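Side-chain contacts in uncharacterized protein (Bacteroides ovatus, PDB 4IPB), which is of unknown function but belongs to the putative beta-lactamase-inhibitor-like, PepSY-like family and folds as an antiparallel sheet flanked by short helices: residues T3-G6 with N7-S10; V102-N106 with V107-Y111. All coordinates share one frame; numbering follows the deposited sequence.

Contact 1. Residues T3-G6 with N7-S10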
# COMPACT_ATOMS: atom_id res chain seq x y z
N THR A 3 -2.67 -20.58 6.84
CA THR A 3 -2.30 -21.38 5.65
C THR A 3 -3.22 -20.97 4.52
O THR A 3 -4.42 -21.09 4.63
CB THR A 3 -2.50 -22.85 6.02
OG1 THR A 3 -1.69 -23.16 7.15
CG2 THR A 3 -2.13 -23.76 4.89
N PRO A 4 -2.66 -20.42 3.41
CA PRO A 4 -3.56 -19.98 2.36
C PRO A 4 -4.20 -21.15 1.59
O PRO A 4 -3.62 -22.24 1.60
CB PRO A 4 -2.61 -19.27 1.41
CG PRO A 4 -1.30 -19.96 1.56
CD PRO A 4 -1.25 -20.34 3.03
N PRO A 5 -5.36 -20.91 0.95
CA PRO A 5 -5.91 -21.92 0.04
C PRO A 5 -4.91 -22.25 -1.09
O PRO A 5 -4.11 -21.40 -1.48
CB PRO A 5 -7.19 -21.24 -0.50
CG PRO A 5 -7.49 -20.14 0.45
CD PRO A 5 -6.15 -19.66 0.89
N GLY A 6 -4.96 -23.48 -1.58
CA GLY A 6 -4.05 -23.95 -2.60
C GLY A 6 -4.10 -23.10 -3.86
O GLY A 6 -3.06 -22.83 -4.50
N ASN A 7 -5.28 -22.65 -4.22
CA ASN A 7 -5.36 -21.87 -5.47
C ASN A 7 -4.73 -20.49 -5.35
O ASN A 7 -4.12 -19.98 -6.32
CB ASN A 7 -6.77 -21.79 -6.06
CG ASN A 7 -7.79 -21.07 -5.16
OD1 ASN A 7 -7.61 -20.90 -3.96
ND2 ASN A 7 -8.90 -20.66 -5.78
N VAL A 8 -4.83 -19.91 -4.18
CA VAL A 8 -4.19 -18.66 -3.87
C VAL A 8 -2.65 -18.77 -3.83
O VAL A 8 -1.93 -17.99 -4.46
CB VAL A 8 -4.76 -18.12 -2.53
CG1 VAL A 8 -3.93 -16.95 -2.02
CG2 VAL A 8 -6.23 -17.75 -2.70
N GLN A 9 -2.18 -19.82 -3.15
CA GLN A 9 -0.76 -20.13 -3.07
C GLN A 9 -0.17 -20.36 -4.45
O GLN A 9 0.91 -19.86 -4.75
CB GLN A 9 -0.51 -21.33 -2.18
CG GLN A 9 0.92 -21.83 -2.21
CD GLN A 9 1.96 -20.80 -1.81
OE1 GLN A 9 1.68 -19.87 -1.07
NE2 GLN A 9 3.18 -20.96 -2.30
N SER A 10 -0.91 -21.01 -5.33
CA SER A 10 -0.44 -21.30 -6.69
C SER A 10 -0.19 -20.01 -7.46
O SER A 10 0.87 -19.81 -8.11
CB SER A 10 -1.49 -22.12 -7.42
OG SER A 10 -1.07 -22.40 -8.75

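Contact 2. Residues V102-N106 with V107-Y111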
# COMPACT_ATOMS: atom_id res chain seq x y z
N VAL A 102 1.46 11.25 6.47
CA VAL A 102 2.17 12.37 7.04
C VAL A 102 1.69 12.71 8.44
O VAL A 102 0.54 12.39 8.84
CB VAL A 102 2.05 13.62 6.18
CG1 VAL A 102 2.69 13.37 4.83
CG2 VAL A 102 0.60 14.04 5.98
N GLY A 103 2.60 13.31 9.20
CA GLY A 103 2.34 13.79 10.55
C GLY A 103 3.18 15.07 10.78
O GLY A 103 3.82 15.61 9.91
N GLN A 104 3.15 15.59 11.98
CA GLN A 104 3.96 16.78 12.29
C GLN A 104 4.78 16.41 13.47
O GLN A 104 4.33 15.60 14.27
CB GLN A 104 3.08 17.98 12.60
CG GLN A 104 2.61 18.66 11.33
CD GLN A 104 1.71 19.85 11.59
OE1 GLN A 104 0.82 19.79 12.45
NE2 GLN A 104 1.90 20.92 10.82
N ASP A 105 6.02 16.91 13.56
CA ASP A 105 6.79 16.72 14.75
C ASP A 105 5.96 17.34 15.87
O ASP A 105 5.33 18.40 15.69
CB ASP A 105 8.16 17.43 14.70
CG ASP A 105 9.21 16.66 13.95
OD1 ASP A 105 9.02 15.45 13.64
OD2 ASP A 105 10.24 17.29 13.65
N ASN A 106 5.94 16.64 17.00
CA ASN A 106 5.33 17.09 18.22
C ASN A 106 3.80 17.13 18.29
O ASN A 106 3.26 17.60 19.28
CB ASN A 106 5.92 18.43 18.60
CG ASN A 106 7.41 18.35 18.87
OD1 ASN A 106 8.19 19.00 18.18
ND2 ASN A 106 7.80 17.64 19.91
N VAL A 107 3.10 16.62 17.29
CA VAL A 107 1.64 16.37 17.43
C VAL A 107 1.24 15.05 16.79
O VAL A 107 1.93 14.53 15.90
CB VAL A 107 0.70 17.50 16.90
CG1 VAL A 107 0.66 18.68 17.87
CG2 VAL A 107 1.10 17.94 15.50
N ASP A 108 0.16 14.48 17.30
CA ASP A 108 -0.23 13.12 16.96
C ASP A 108 -1.18 13.02 15.75
O ASP A 108 -1.57 11.93 15.36
CB ASP A 108 -0.83 12.44 18.19
CG ASP A 108 0.17 12.33 19.32
OD1 ASP A 108 1.33 11.96 19.03
OD2 ASP A 108 -0.19 12.65 20.49
N ILE A 109 -1.48 14.15 15.13
CA ILE A 109 -2.34 14.16 13.94
C ILE A 109 -1.63 13.43 12.78
O ILE A 109 -0.46 13.69 12.53
CB ILE A 109 -2.72 15.61 13.54
CG1 ILE A 109 -3.69 15.59 12.38
CG2 ILE A 109 -1.50 16.50 13.24
CD1 ILE A 109 -5.07 15.23 12.84
N LYS A 110 -2.31 12.50 12.11
CA LYS A 110 -1.76 11.82 10.96
C LYS A 110 -2.80 11.83 9.82
O LYS A 110 -4.00 11.60 10.09
CB LYS A 110 -1.48 10.34 11.25
CG LYS A 110 -0.67 10.02 12.49
CD LYS A 110 0.78 10.20 12.21
CE LYS A 110 1.61 9.87 13.44
NZ LYS A 110 2.94 10.49 13.26
N TYR A 111 -2.36 12.11 8.59
CA TYR A 111 -3.21 11.99 7.42
C TYR A 111 -2.61 11.06 6.38
O TYR A 111 -1.39 11.00 6.27
CB TYR A 111 -3.41 13.34 6.71
CG TYR A 111 -4.08 14.39 7.57
CD1 TYR A 111 -5.44 14.28 7.87
CD2 TYR A 111 -3.41 15.52 7.95
CE1 TYR A 111 -6.06 15.23 8.68
CE2 TYR A 111 -4.03 16.49 8.72
CZ TYR A 111 -5.34 16.32 9.09
OH TYR A 111 -5.88 17.33 9.86
O HOH W 1 2.12 13.47 13.62

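Contact 1. Residues T3-G6 with N7-S10
Pro5 and Val8 meet at the start of helix 6-15, where Pro5 occupies the N-cap position and its ring lies side by side with the valine, both pointing the same way. The tight part of the contact is here, because Val8 is buried and touches Pro5 at several points: its CB sits 3.5 Å from O of Pro5 and 4.0 Å from CD of Pro5, and its CG2 reaches both CD and CG of the same ring. With chi1 at 169°, Val8 sets CG1 anti to the backbone N, which leaves CG2 beside that nitrogen and close to the proline. On Asn7, OD1 rests 3.5 Å from CB of Pro5, while ND2 is taken up by a hydrogen bond to the carbonyl O of Val48.

The carbonyl of Pro5 opens the helical bonding, since N of Gln9 lies 3.0 Å from O of Pro5 with an N-H...O angle of 171°. One residue on, N of Ser10 donates to O of Gly6 at 2.9 Å, a more bent bond (149°). Pro4 and Gln9 make a second, partly exposed pair whose side chains run alongside each other, CG of Pro4 lying 4.0 Å from OE1 of Gln9. The open side of the contact is at Gly6, which is exposed and has no side chain to cover the turn.

The loop and the first turn together pack on the start of the sheet: Pro4, Val8 and Gln9 touch Trp24 of strand 23-27, whereas Pro5 and Val8 touch Tyr31 of strand 30-37, so that buried Val8 meets both strands.

Contact 2. Residues V102-N106 with V107-Y111
The beta hairpin of strands 97-104 and 107-115 closes through a type II turn from Gln104 to Val107, at whose base the side chains of these two residues lie side by side. CB of Gln104 is 3.5 Å from CG2 of Val107, and the glutamine chain, extended beyond CG, carries OE1 to 3.6 Å from the same methyl. The turn's own bond is weak: N of Val107 stands 3.4 Å from O of Gln104.

Farther from the turn, Val102 and Tyr111 form an antiparallel hydrogen-bonded pair. N of Val102 lies 2.9 Å from O of Tyr111 at an N-H...O angle of 169°, and N of Tyr111 donates back to O of Val102. Their side chains cross obliquely, with CG2 of Val102 4.1 Å from CB of Tyr111.

Between these ends a water spans the strands, accepting from N of Gln104 at 2.9 Å and from NZ of Lys110 at 3.1 Å; O of Ile109, at 2.8 Å, is among its possible acceptors. The bend at chi2 (-81°) helps to bring the lysine chain back to this water, and NZ also forms a salt bridge with Asp84.

On the side of strand 82-90, Gly103 bonds through its backbone to Val82; on the other, Ile109 and Tyr111 touch Asn126 of strand 121-126.

Overall arrangement
From the N terminus the chain meets contact 1 first, where the leading loop passes directly into helix 6-15 and lays its first turn on strands 23-27 and 30-37, the first two of the antiparallel sheet. The strands then follow one another across the sheet in chain order until contact 2, where the short turn between strands 97-104 and 107-115 closes the hairpin next to the last strand, 121-126. Both contacts are local and lie in series, neither nesting nor crossing. The centres of contact 1 and contact 2 are about 39 Å apart, on opposite sides of the chain's centre. The nearest atoms of contact 1 and contact 2 are about 29 Å apart; the sheet runs strand by strand from the surroundings of one to those of the other.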